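Local structure of kelch domain-containing protein (Colletotrichum graminicola M1.001, 5C86) at residues A394-A399 with N451-A456; S226-A231 with D428-P433; P385-L390 with V474-K479; W182-G187 with G260-A265. The protein probably oxidises alcohols to aldehydes at a copper site, as an alcohol oxidase of the galactose oxidase and glyoxal oxidase family AA5. All blocks are in the same frame, centred on the assembly; numbering follows the deposited sequence. Where two conformers were deposited one is given.

Overall arrangement
Contact 2 is buried, its centre about 9 Å from the centre of the chain, where a strand of a four-stranded propeller sheet meets strand 431-438 of the early set domain. Contact 3 is partly buried, and contacts 1 and 4 lie at the surface. Contact 3 lies on strand 476-481, which pairs in parallel with strand 394-396 of contact 1; contact 4 bridges two four-stranded sheets. Chemistry follows place: contact 2 combines backbone bonds with arginines, contact 3 pairs aliphatic packing with bridging waters, contact 1 sets a tyrosine and an asparagine against a turn, and contact 4 has an indole bond and a salt bridge. Arg430 of contact 2 reaches Val455 of contact 1 and Ser183 of contact 4.

Contact 1. Residues A394-A399 with N451-A456; sequences AVRAGA and NDYGVA
Ala397 and Tyr453 carry the polar and the apolar halves of this contact together. The hydrogen bond runs from Ala397 N to Tyr453 OH, 3.1 Å long and nearly straight, with 170° at the hydrogen. The same hydroxyl is also hydrogen-bonded to Thr481 O, so the phenol links the 396-399 turn to the end of strand 476-481.

The apolar half is a CH-pi contact: Ala397 CB stands over one face of the Tyr453 ring, 3.6 Å from the centroid and 18° off the normal. Its nearest ring atom is CZ, at 3.4 Å from Ala397 CB, which places the methyl toward the hydroxyl end of the ring. Arg396 only brushes the phenol, through CB, while its guanidinium leads away.

Van der Waals contact with Asn451 completes the interface. Ala397 CB lies 3.4 Å from Asn451 O, and Asn451 OD1 approaches Gly398 CA at 3.1 Å.

A turn shapes each side: a type II beta turn from Arg396 to Ala399, with Gly398 at its third position, and an Asx turn in which the side-chain atom Asp452 OD1 accepts from Gly454 N. Together they form a turn-to-loop contact at the surface of the galactose oxidase-like early set domain.

Contact 2. Residues S226-A231 with D428-P433; sequences SVMYDA and DQRRIP
Met228 and Arg431 open the backbone pairing, with Arg431 N donating to Met228 O at 3.1 Å, and Ala231 N returns a bond to Arg431 O at 2.8 Å with 168° at the hydrogen. The guanidinium of Arg431 adds a third bond, to the side of these two. CG of Arg431 is anti to the backbone N (chi1 169°), and the chain, extended to NE, brings NH1 to Tyr229 O at 3.0 Å. That oxygen lies in the guanidinium plane, as does a water that links NH1 to Asp230 OD2, while Asp230 OD1 accepts from Ala233 N. Arg431 NE is hydrogen-bonded to Pro287 O.

The pairing joins the first strand of a four-stranded antiparallel sheet, as in the Kelch-type beta-propeller, to strand 431-438 of the early set domain. Tyr229 and Asp230 form a classic beta bulge opposite Lys235, where the chain turns a corner.

Met228 and Arg430 lie side by side and point the same way. Met228 SD sits over the centre of the Arg430 guanidinium, 3.5 Å from CZ, and the group is anchored by Ser183 O at NH2 and Val455 O at NH1. At the other end, Val227 CG2 meets the amide of Gln429, 3.5 Å from its CD, the side chains crossing at about a right angle. That amide is fixed by Ala283 O and Val285 N, and a water joins Gln429 NE2 to Ser226 O.

Contact 3. Residues P385-L390 with V474-K479; sequences PVIQSL and VAQFFK
Gln476 and Ile387 share the closest side-chain approach, Ile387 CG2 to Gln476 CG at 3.7 Å. The two side chains slide past each other in opposite directions, and the glutamine atoms that touch are its CB and CG. They present methylene groups to the isoleucine and leucine, and a bend at chi2 (-55°) starts the amide off in a new direction. Ile387 turns its beta-carbon to the same methylene: CB as well as CG2 lies within 3.8 Å of Gln476 CG, and CD1 is only slightly farther.

Leu390 is the third main contributor. Its CD1 methyl lies 4.0 Å from Gln476 CB and 4.4 Å from Phe478 CB, bringing one branch tip to two residues on the same side of strand 476-481.

The strand axes run nearly parallel, 17° apart, but 9.0 Å from each other at closest approach, too far for direct backbone pairing. Both belong to the early set domain, an immunoglobulin-like beta-sandwich: strand 387-390 pairs with 400-405, and 476-481 with 459-466. Gln388 and Ser389 make a classic beta bulge opposite Thr404, and Ile387 and Leu390, flanking it, both direct their beta-carbons toward 476-479.

At the start of the strands, two waters span the gap. One joins Pro385 O to Val474 N; the other accepts from Ile387 N at 2.9 Å and donates to Val474 O at 2.7 Å.

Contact 4. Residues W182-G187 with G260-A265; sequences WSWKNG and GEPGQA
Trp184 and Lys185 reach 260-262 through different torsions: CG of Trp184 is anti to the backbone N (chi1 -164°), whereas CG of Lys185 is anti to its carbonyl carbon (chi1 -64°), with the rest of the chain extended. With CG of Trp184 placed there, chi2 turns the ring so that NE1 faces Gly260. NE1 donates to Gly260 O at 2.8 Å with 171° at the hydrogen, and the oxygen lies close to the ring plane.

Lys185 first passes over its own neighbour, with CG above one face of the Trp184 ring and displaced toward the rim. Its NZ then forms a salt bridge with Glu261 OE2 at 3.0 Å, meeting that oxygen on the syn side. The glutamate's beta-carbon points away from 182-187, and a bend at chi2 accompanies the return of its carboxylate to the lysine. The chain near its end packs as well: Lys185 CD lies 3.7 Å from Glu261 OE1.

Pro262 packs beside the backbone of Lys185, its CG 3.8 Å from Lys185 O and its CD 4.2 Å from Trp184 CD1. It occupies the second position of a type II beta turn from Glu261 to Gln264, with Gly263 third.

This turn lies in the loop between strands 254-258 and 267-270 of one four-stranded antiparallel sheet, while 184-187 connects strands 181-183 and 188-191 of another; Val455 and Asp452 of the early set domain touch Trp184 and Lys185 respectively.

Contact 1. Residues A394-A399 with N451-A456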
loop_
_atom_site.group_PDB
_atom_site.type_symbol
_atom_site.label_atom_id
_atom_site.label_comp_id
_atom_site.label_asym_id
_atom_site.label_seq_id
_atom_site.Cartn_x
_atom_site.Cartn_y
_atom_site.Cartn_z
ATOM N N ALA A 394 11.598 10.076 -16.196
ATOM C CA ALA A 394 10.168 10.251 -16.432
ATOM C C ALA A 394 9.951 9.676 -17.816
ATOM O O ALA A 394 10.561 10.157 -18.790
ATOM C CB ALA A 394 9.759 11.705 -16.376
ATOM N N VAL A 395 9.134 8.639 -17.914
ATOM C CA VAL A 395 8.921 8.001 -19.195
ATOM C C VAL A 395 7.493 7.609 -19.331
ATOM O O VAL A 395 6.797 7.391 -18.348
ATOM C CB VAL A 395 9.804 6.827 -19.456
ATOM C CG1 VAL A 395 11.302 7.225 -19.350
ATOM C CG2 VAL A 395 9.535 5.739 -18.470
ATOM N N ARG A 396 7.035 7.481 -20.559
ATOM C CA ARG A 396 5.684 7.064 -20.814
ATOM C C ARG A 396 5.622 5.532 -20.750
ATOM O O ARG A 396 6.661 4.829 -20.806
ATOM C CB ARG A 396 5.276 7.478 -22.276
ATOM C CG ARG A 396 5.012 8.951 -22.341
ATOM C CD ARG A 396 4.866 9.511 -23.752
ATOM N NE ARG A 396 4.271 10.861 -23.638
ATOM C CZ ARG A 396 4.123 11.723 -24.642
ATOM N NH1 ARG A 396 3.575 12.905 -24.402
ATOM N NH2 ARG A 396 4.526 11.419 -25.870
ATOM N N ALA A 397 4.418 4.970 -20.775
ATOM C CA ALA A 397 4.229 3.530 -20.949
ATOM C C ALA A 397 4.863 3.077 -22.245
ATOM O O ALA A 397 4.831 3.775 -23.278
ATOM C CB ALA A 397 2.747 3.175 -20.907
ATOM N N GLY A 398 5.549 1.965 -22.153
ATOM C CA GLY A 398 6.246 1.397 -23.351
ATOM C C GLY A 398 7.713 1.823 -23.529
ATOM O O GLY A 398 8.425 1.236 -24.331
ATOM N N ALA A 399 8.134 2.853 -22.804
ATOM C CA ALA A 399 9.366 3.561 -23.117
ATOM C C ALA A 399 10.528 2.799 -22.533
ATOM O O ALA A 399 10.408 2.104 -21.507
ATOM C CB ALA A 399 9.302 4.946 -22.605
ATOM N N ASN A 451 3.551 -1.420 -21.730
ATOM C CA ASN A 451 2.742 -0.512 -22.503
ATOM C C ASN A 451 1.367 -0.202 -22.009
ATOM O O ASN A 451 0.801 0.826 -22.396
ATOM C CB ASN A 451 2.638 -1.114 -23.898
ATOM C CG ASN A 451 3.674 -0.585 -24.805
ATOM O OD1 ASN A 451 3.744 0.624 -25.093
ATOM N ND2 ASN A 451 4.515 -1.519 -25.305
ATOM N N ASP A 452 0.808 -0.980 -21.120
ATOM C CA ASP A 452 -0.554 -0.804 -20.698
ATOM C C ASP A 452 -0.538 -0.038 -19.360
ATOM O O ASP A 452 0.053 -0.507 -18.351
ATOM C CB ASP A 452 -1.179 -2.189 -20.471
ATOM C CG ASP A 452 -2.692 -2.143 -20.439
ATOM O OD1 ASP A 452 -3.264 -1.278 -19.774
ATOM O OD2 ASP A 452 -3.302 -3.005 -21.149
ATOM N N TYR A 453 -1.217 1.099 -19.346
ATOM C CA TYR A 453 -1.325 1.900 -18.143
ATOM C C TYR A 453 -2.137 1.238 -17.061
ATOM O O TYR A 453 -2.062 1.742 -15.928
ATOM C CB TYR A 453 -1.875 3.305 -18.409
ATOM C CG TYR A 453 -0.875 4.233 -19.026
ATOM C CD1 TYR A 453 0.130 4.842 -18.329
ATOM C CD2 TYR A 453 -0.954 4.547 -20.401
ATOM C CE1 TYR A 453 1.042 5.681 -18.916
ATOM C CE2 TYR A 453 -0.050 5.415 -20.957
ATOM C CZ TYR A 453 0.916 5.994 -20.264
ATOM O OH TYR A 453 1.889 6.809 -20.818
ATOM N N GLY A 454 -2.876 0.174 -17.355
ATOM C CA GLY A 454 -3.542 -0.603 -16.334
ATOM C C GLY A 454 -2.626 -1.468 -15.541
ATOM O O GLY A 454 -2.954 -1.880 -14.443
ATOM N N VAL A 455 -1.444 -1.727 -16.126
ATOM C CA VAL A 455 -0.358 -2.442 -15.528
ATOM C C VAL A 455 0.577 -1.425 -14.847
ATOM O O VAL A 455 0.689 -1.407 -13.609
ATOM C CB VAL A 455 0.401 -3.293 -16.548
ATOM C CG1 VAL A 455 1.686 -3.887 -15.934
ATOM C CG2 VAL A 455 -0.520 -4.398 -17.073
ATOM N N ALA A 456 1.146 -0.501 -15.627
ATOM C CA ALA A 456 2.011 0.538 -15.144
ATOM C C ALA A 456 1.171 1.752 -14.874
ATOM O O ALA A 456 1.090 2.737 -15.638
ATOM C CB ALA A 456 3.054 0.831 -16.191
#

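Contact 2. Residues S226-A231 with D428-P433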
loop_
_atom_site.group_PDB
_atom_site.type_symbol
_atom_site.label_atom_id
_atom_site.label_comp_id
_atom_site.label_asym_id
_atom_site.label_seq_id
_atom_site.Cartn_x
_atom_site.Cartn_y
_atom_site.Cartn_z
ATOM N N SER A 226 -4.149 -7.559 0.778
ATOM C CA SER A 226 -3.957 -7.948 -0.633
ATOM C C SER A 226 -2.894 -7.135 -1.272
ATOM O O SER A 226 -2.680 -5.958 -0.877
ATOM C CB SER A 226 -5.246 -7.855 -1.436
ATOM O OG SER A 226 -5.697 -6.531 -1.699
ATOM N N VAL A 227 -2.189 -7.694 -2.258
ATOM C CA VAL A 227 -1.154 -6.981 -2.966
ATOM C C VAL A 227 -0.949 -7.546 -4.348
ATOM O O VAL A 227 -0.843 -8.743 -4.511
ATOM C CB VAL A 227 0.188 -6.862 -2.224
ATOM C CG1 VAL A 227 0.735 -8.234 -1.992
ATOM C CG2 VAL A 227 1.159 -5.999 -2.981
ATOM N N MET A 228 -0.793 -6.644 -5.327
ATOM C CA MET A 228 -0.509 -6.998 -6.670
ATOM C C MET A 228 0.994 -7.171 -6.799
ATOM O O MET A 228 1.726 -6.225 -6.993
ATOM C CB MET A 228 -1.015 -5.927 -7.612
ATOM C CG MET A 228 -0.906 -6.345 -9.073
ATOM S SD MET A 228 -1.589 -5.157 -10.223
ATOM C CE MET A 228 -3.315 -5.535 -10.004
ATOM N N TYR A 229 1.442 -8.411 -6.750
ATOM C CA TYR A 229 2.846 -8.730 -6.729
ATOM C C TYR A 229 3.432 -8.953 -8.129
ATOM O O TYR A 229 4.653 -8.998 -8.281
ATOM C CB TYR A 229 3.129 -9.934 -5.821
ATOM C CG TYR A 229 2.591 -11.235 -6.332
ATOM C CD1 TYR A 229 3.283 -11.963 -7.218
ATOM C CD2 TYR A 229 1.354 -11.671 -5.935
ATOM C CE1 TYR A 229 2.748 -13.172 -7.692
ATOM C CE2 TYR A 229 0.777 -12.838 -6.389
ATOM C CZ TYR A 229 1.505 -13.549 -7.288
ATOM O OH TYR A 229 0.984 -14.751 -7.695
ATOM N N ASP A 230 2.604 -9.174 -9.168
ATOM C CA ASP A 230 3.127 -9.230 -10.525
ATOM C C ASP A 230 2.062 -8.638 -11.399
ATOM O O ASP A 230 1.124 -9.362 -11.825
ATOM C CB ASP A 230 3.506 -10.640 -10.945
ATOM C CG ASP A 230 4.045 -10.690 -12.382
ATOM O OD1 ASP A 230 3.868 -9.691 -13.146
ATOM O OD2 ASP A 230 4.701 -11.705 -12.709
ATOM N N ALA A 231 2.136 -7.336 -11.639
ATOM C CA ALA A 231 1.083 -6.664 -12.385
ATOM C C ALA A 231 1.062 -7.057 -13.864
ATOM O O ALA A 231 -0.014 -7.036 -14.475
ATOM C CB ALA A 231 1.231 -5.208 -12.237
ATOM N N ASP A 428 -1.767 1.574 -3.681
ATOM C CA ASP A 428 -0.718 2.146 -4.487
ATOM C C ASP A 428 0.417 1.175 -4.807
ATOM O O ASP A 428 1.164 1.405 -5.759
ATOM C CB ASP A 428 -0.123 3.359 -3.802
ATOM C CG ASP A 428 -0.979 4.608 -3.904
ATOM O OD1 ASP A 428 -1.308 5.133 -5.011
ATOM O OD2 ASP A 428 -1.392 5.054 -2.798
ATOM N N GLN A 429 0.634 0.166 -3.945
ATOM C CA GLN A 429 1.753 -0.709 -4.167
ATOM C C GLN A 429 1.417 -1.783 -5.239
ATOM O O GLN A 429 0.469 -2.463 -5.116
ATOM C CB GLN A 429 2.277 -1.387 -2.890
ATOM C CG GLN A 429 1.387 -2.354 -2.295
ATOM C CD GLN A 429 2.050 -3.186 -1.115
ATOM O OE1 GLN A 429 3.281 -3.441 -0.999
ATOM N NE2 GLN A 429 1.203 -3.606 -0.281
ATOM N N ARG A 430 2.316 -1.917 -6.170
ATOM C CA ARG A 430 2.339 -3.032 -7.088
ATOM C C ARG A 430 3.716 -3.219 -7.593
ATOM O O ARG A 430 4.521 -2.286 -7.665
ATOM C CB ARG A 430 1.362 -2.770 -8.255
ATOM C CG ARG A 430 1.651 -1.551 -9.092
ATOM C CD ARG A 430 0.749 -1.434 -10.313
ATOM N NE ARG A 430 -0.648 -1.311 -9.879
ATOM C CZ ARG A 430 -1.736 -1.690 -10.585
ATOM N NH1 ARG A 430 -1.627 -2.110 -11.882
ATOM N NH2 ARG A 430 -2.915 -1.563 -10.013
ATOM N N ARG A 431 4.012 -4.428 -8.001
ATOM C CA ARG A 431 5.306 -4.776 -8.568
ATOM C C ARG A 431 5.169 -5.240 -10.035
ATOM O O ARG A 431 4.282 -6.028 -10.354
ATOM C CB ARG A 431 5.921 -5.930 -7.829
ATOM C CG ARG A 431 7.141 -6.558 -8.483
ATOM C CD ARG A 431 7.784 -7.603 -7.564
ATOM N NE ARG A 431 8.829 -8.417 -8.246
ATOM C CZ ARG A 431 8.581 -9.421 -9.056
ATOM N NH1 ARG A 431 7.342 -9.837 -9.282
ATOM N NH2 ARG A 431 9.582 -10.072 -9.581
ATOM N N ILE A 432 6.055 -4.744 -10.854
ATOM C CA ILE A 432 6.246 -5.099 -12.250
ATOM C C ILE A 432 7.647 -5.675 -12.404
ATOM O O ILE A 432 8.624 -4.958 -12.274
ATOM C CB ILE A 432 6.040 -3.859 -13.112
ATOM C CG1 ILE A 432 4.546 -3.444 -13.020
ATOM C CG2 ILE A 432 6.562 -4.073 -14.571
ATOM C CD1 ILE A 432 4.342 -2.024 -13.537
ATOM N N PRO A 433 7.777 -6.957 -12.720
ATOM C CA PRO A 433 9.113 -7.473 -13.073
ATOM C C PRO A 433 9.508 -6.970 -14.417
ATOM O O PRO A 433 8.653 -6.665 -15.254
ATOM C CB PRO A 433 8.922 -8.978 -13.120
ATOM C CG PRO A 433 7.512 -9.160 -13.431
ATOM C CD PRO A 433 6.744 -7.971 -12.910
HETATM O O HOH W 1 -1.725 -3.581 -0.374
HETATM O O HOH W 2 6.670 -12.192 -10.939
#

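Contact 3. Residues P385-L390 with V474-K479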
loop_
_atom_site.group_PDB
_atom_site.type_symbol
_atom_site.label_atom_id
_atom_site.label_comp_id
_atom_site.label_asym_id
_atom_site.label_seq_id
_atom_site.Cartn_x
_atom_site.Cartn_y
_atom_site.Cartn_z
ATOM N N PRO A 385 24.600 -4.587 -5.116
ATOM C CA PRO A 385 24.893 -3.838 -6.327
ATOM C C PRO A 385 24.400 -2.403 -6.228
ATOM O O PRO A 385 23.662 -2.050 -5.293
ATOM C CB PRO A 385 24.137 -4.672 -7.387
ATOM C CG PRO A 385 22.977 -5.223 -6.673
ATOM C CD PRO A 385 23.421 -5.458 -5.239
ATOM N N VAL A 386 24.836 -1.547 -7.141
ATOM C CA VAL A 386 24.530 -0.135 -7.168
ATOM C C VAL A 386 24.076 0.288 -8.613
ATOM O O VAL A 386 24.799 0.023 -9.560
ATOM C CB VAL A 386 25.752 0.687 -6.767
ATOM C CG1 VAL A 386 25.496 2.165 -6.885
ATOM C CG2 VAL A 386 26.175 0.318 -5.299
ATOM N N ILE A 387 22.966 1.012 -8.697
ATOM C CA ILE A 387 22.602 1.688 -9.951
ATOM C C ILE A 387 23.358 2.994 -10.011
ATOM O O ILE A 387 23.142 3.879 -9.132
ATOM C CB ILE A 387 21.090 1.938 -10.045
ATOM C CG1 ILE A 387 20.409 0.610 -10.031
ATOM C CG2 ILE A 387 20.773 2.806 -11.321
ATOM C CD1 ILE A 387 18.877 0.729 -10.027
ATOM N N GLN A 388 24.268 3.059 -11.016
ATOM C CA GLN A 388 25.121 4.210 -11.352
ATOM C C GLN A 388 24.380 5.277 -12.169
ATOM O O GLN A 388 24.563 6.482 -11.984
ATOM C CB GLN A 388 26.357 3.754 -12.152
ATOM C CG GLN A 388 27.331 4.921 -12.429
ATOM C CD GLN A 388 28.429 4.568 -13.410
ATOM O OE1 GLN A 388 28.530 3.438 -13.864
ATOM N NE2 GLN A 388 29.266 5.549 -13.746
ATOM N N SER A 389 23.509 4.845 -13.074
ATOM C CA SER A 389 22.714 5.837 -13.815
ATOM C C SER A 389 21.365 5.264 -14.307
ATOM O O SER A 389 21.226 4.060 -14.423
ATOM C CB SER A 389 23.559 6.416 -14.971
ATOM O OG SER A 389 23.818 5.472 -15.968
ATOM N N LEU A 390 20.396 6.143 -14.545
ATOM C CA LEU A 390 19.234 5.826 -15.400
ATOM C C LEU A 390 19.297 6.796 -16.561
ATOM O O LEU A 390 19.657 7.995 -16.417
ATOM C CB LEU A 390 17.930 6.030 -14.694
ATOM C CG LEU A 390 17.675 5.207 -13.469
ATOM C CD1 LEU A 390 16.299 5.477 -12.930
ATOM C CD2 LEU A 390 17.803 3.692 -13.756
ATOM N N VAL A 474 19.912 -0.486 -3.626
ATOM C CA VAL A 474 19.007 0.545 -3.143
ATOM C C VAL A 474 18.361 1.155 -4.379
ATOM O O VAL A 474 19.009 1.409 -5.429
ATOM C CB VAL A 474 19.797 1.594 -2.333
ATOM C CG1 VAL A 474 18.902 2.774 -2.002
ATOM C CG2 VAL A 474 20.407 0.955 -1.114
ATOM N N ALA A 475 17.068 1.370 -4.357
ATOM C CA ALA A 475 16.362 1.772 -5.579
ATOM C C ALA A 475 16.593 3.140 -6.004
ATOM O O ALA A 475 16.982 4.003 -5.220
ATOM C CB ALA A 475 14.879 1.520 -5.415
ATOM N N GLN A 476 16.422 3.345 -7.330
ATOM C CA GLN A 476 16.349 4.696 -7.903
ATOM C C GLN A 476 14.929 5.009 -8.259
ATOM O O GLN A 476 14.187 4.131 -8.703
ATOM C CB GLN A 476 17.260 4.860 -9.140
ATOM C CG GLN A 476 18.734 4.676 -8.798
ATOM C CD GLN A 476 19.227 5.600 -7.678
ATOM O OE1 GLN A 476 18.889 6.802 -7.609
ATOM N NE2 GLN A 476 20.082 5.052 -6.821
ATOM N N PHE A 477 14.550 6.257 -8.086
ATOM C CA PHE A 477 13.158 6.654 -8.359
ATOM C C PHE A 477 12.974 7.100 -9.776
ATOM O O PHE A 477 13.835 7.768 -10.365
ATOM C CB PHE A 477 12.732 7.786 -7.419
ATOM C CG PHE A 477 12.564 7.380 -6.023
ATOM C CD1 PHE A 477 11.347 6.918 -5.591
ATOM C CD2 PHE A 477 13.610 7.410 -5.092
ATOM C CE1 PHE A 477 11.175 6.527 -4.300
ATOM C CE2 PHE A 477 13.414 7.047 -3.762
ATOM C CZ PHE A 477 12.169 6.594 -3.350
ATOM N N PHE A 478 11.820 6.822 -10.346
ATOM C CA PHE A 478 11.458 7.354 -11.611
ATOM C C PHE A 478 9.936 7.413 -11.697
ATOM O O PHE A 478 9.264 6.763 -10.904
ATOM C CB PHE A 478 12.022 6.581 -12.835
ATOM C CG PHE A 478 11.372 5.229 -13.072
ATOM C CD1 PHE A 478 11.701 4.145 -12.257
ATOM C CD2 PHE A 478 10.420 5.057 -14.060
ATOM C CE1 PHE A 478 11.128 2.901 -12.478
ATOM C CE2 PHE A 478 9.825 3.812 -14.255
ATOM C CZ PHE A 478 10.198 2.762 -13.497
ATOM N N LYS A 479 9.387 8.118 -12.695
ATOM C CA LYS A 479 7.929 8.156 -12.887
ATOM C C LYS A 479 7.468 7.740 -14.244
ATOM O O LYS A 479 8.157 8.002 -15.248
ATOM C CB LYS A 479 7.312 9.490 -12.443
ATOM C CG LYS A 479 7.721 10.693 -13.188
ATOM C CD LYS A 479 6.878 11.932 -12.732
ATOM C CE LYS A 479 7.198 13.132 -13.612
ATOM N NZ LYS A 479 6.342 14.302 -13.225
HETATM O O HOH W 3 22.764 0.000 -3.753
HETATM O O HOH W 4 21.562 1.777 -6.223
#

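Contact 4. Residues W182-G187 with G260-A265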
loop_
_atom_site.group_PDB
_atom_site.type_symbol
_atom_site.label_atom_id
_atom_site.label_comp_id
_atom_site.label_asym_id
_atom_site.label_seq_id
_atom_site.Cartn_x
_atom_site.Cartn_y
_atom_site.Cartn_z
ATOM N N TRP A 182 -8.026 -2.632 -6.802
ATOM C CA TRP A 182 -6.869 -2.803 -7.696
ATOM C C TRP A 182 -7.188 -2.207 -9.056
ATOM O O TRP A 182 -7.985 -2.808 -9.761
ATOM C CB TRP A 182 -6.437 -4.280 -7.766
ATOM C CG TRP A 182 -5.865 -4.700 -6.494
ATOM C CD1 TRP A 182 -6.448 -5.428 -5.507
ATOM C CD2 TRP A 182 -4.615 -4.244 -5.973
ATOM N NE1 TRP A 182 -5.623 -5.482 -4.406
ATOM C CE2 TRP A 182 -4.486 -4.777 -4.662
ATOM C CE3 TRP A 182 -3.632 -3.422 -6.469
ATOM C CZ2 TRP A 182 -3.420 -4.458 -3.855
ATOM C CZ3 TRP A 182 -2.574 -3.119 -5.699
ATOM C CH2 TRP A 182 -2.479 -3.629 -4.377
ATOM N N SER A 183 -6.513 -1.131 -9.398
ATOM C CA SER A 183 -6.689 -0.552 -10.722
ATOM C C SER A 183 -6.149 -1.425 -11.811
ATOM O O SER A 183 -5.116 -2.136 -11.654
ATOM C CB SER A 183 -6.011 0.769 -10.797
ATOM O OG SER A 183 -6.599 1.675 -9.894
ATOM N N TRP A 184 -6.874 -1.443 -12.937
ATOM C CA TRP A 184 -6.531 -2.323 -14.039
ATOM C C TRP A 184 -6.772 -1.626 -15.417
ATOM O O TRP A 184 -6.842 -0.427 -15.478
ATOM C CB TRP A 184 -7.229 -3.679 -13.853
ATOM C CG TRP A 184 -6.749 -4.851 -14.647
ATOM C CD1 TRP A 184 -7.514 -5.720 -15.499
ATOM C CD2 TRP A 184 -5.402 -5.366 -14.709
ATOM N NE1 TRP A 184 -6.716 -6.705 -16.005
ATOM C CE2 TRP A 184 -5.435 -6.519 -15.559
ATOM C CE3 TRP A 184 -4.201 -5.012 -14.079
ATOM C CZ2 TRP A 184 -4.324 -7.284 -15.759
ATOM C CZ3 TRP A 184 -3.055 -5.822 -14.302
ATOM C CH2 TRP A 184 -3.141 -6.906 -15.157
ATOM N N LYS A 185 -6.888 -2.417 -16.464
ATOM C CA LYS A 185 -6.871 -1.897 -17.817
ATOM C C LYS A 185 -8.011 -0.925 -18.059
ATOM O O LYS A 185 -9.131 -1.158 -17.536
ATOM C CB LYS A 185 -6.903 -3.060 -18.770
ATOM C CG LYS A 185 -5.667 -3.959 -18.681
ATOM C CD LYS A 185 -5.735 -5.171 -19.627
ATOM C CE LYS A 185 -4.521 -6.096 -19.421
ATOM N NZ LYS A 185 -4.436 -7.047 -20.598
ATOM N N ASN A 186 -7.721 0.123 -18.818
ATOM C CA ASN A 186 -8.763 1.023 -19.390
ATOM C C ASN A 186 -9.746 1.554 -18.362
ATOM O O ASN A 186 -10.989 1.503 -18.536
ATOM C CB ASN A 186 -9.540 0.171 -20.382
ATOM C CG ASN A 186 -10.385 1.021 -21.360
ATOM O OD1 ASN A 186 -10.184 2.200 -21.493
ATOM N ND2 ASN A 186 -11.351 0.409 -21.947
ATOM N N GLY A 187 -9.205 1.990 -17.257
ATOM C CA GLY A 187 -9.949 2.693 -16.247
ATOM C C GLY A 187 -10.743 1.788 -15.362
ATOM O O GLY A 187 -11.541 2.300 -14.595
ATOM N N GLY A 260 -7.768 -11.349 -15.866
ATOM C CA GLY A 260 -7.668 -11.348 -17.300
ATOM C C GLY A 260 -8.137 -9.994 -17.764
ATOM O O GLY A 260 -7.479 -8.990 -17.500
ATOM N N GLU A 261 -9.216 -9.961 -18.525
ATOM C CA GLU A 261 -9.733 -8.706 -19.025
ATOM C C GLU A 261 -10.771 -8.133 -18.030
ATOM O O GLU A 261 -11.390 -8.861 -17.326
ATOM C CB GLU A 261 -10.301 -8.844 -20.454
ATOM C CG GLU A 261 -9.222 -9.049 -21.544
ATOM C CD GLU A 261 -8.087 -8.013 -21.575
ATOM O OE1 GLU A 261 -8.370 -6.810 -21.610
ATOM O OE2 GLU A 261 -6.870 -8.403 -21.601
ATOM N N PRO A 262 -10.919 -6.821 -17.957
ATOM C CA PRO A 262 -11.944 -6.271 -17.107
ATOM C C PRO A 262 -13.283 -6.777 -17.544
ATOM O O PRO A 262 -13.489 -7.031 -18.737
ATOM C CB PRO A 262 -11.864 -4.756 -17.300
ATOM C CG PRO A 262 -10.769 -4.522 -18.264
ATOM C CD PRO A 262 -10.218 -5.784 -18.723
ATOM N N GLY A 263 -14.170 -6.938 -16.583
ATOM C CA GLY A 263 -15.474 -7.557 -16.810
ATOM C C GLY A 263 -15.518 -9.074 -16.836
ATOM O O GLY A 263 -16.575 -9.622 -16.793
ATOM N N GLN A 264 -14.400 -9.774 -16.957
ATOM C CA GLN A 264 -14.379 -11.203 -17.079
ATOM C C GLN A 264 -14.061 -11.819 -15.706
ATOM O O GLN A 264 -13.570 -11.108 -14.790
ATOM C CB GLN A 264 -13.355 -11.659 -18.133
ATOM C CG GLN A 264 -13.580 -11.117 -19.539
ATOM C CD GLN A 264 -14.949 -11.465 -20.138
ATOM O OE1 GLN A 264 -15.557 -12.486 -19.827
ATOM N NE2 GLN A 264 -15.425 -10.605 -21.018
ATOM N N ALA A 265 -14.449 -13.058 -15.528
ATOM C CA ALA A 265 -14.266 -13.729 -14.237
ATOM C C ALA A 265 -12.772 -13.641 -13.830
ATOM O O ALA A 265 -11.881 -13.689 -14.666
ATOM C CB ALA A 265 -14.683 -15.187 -14.314
#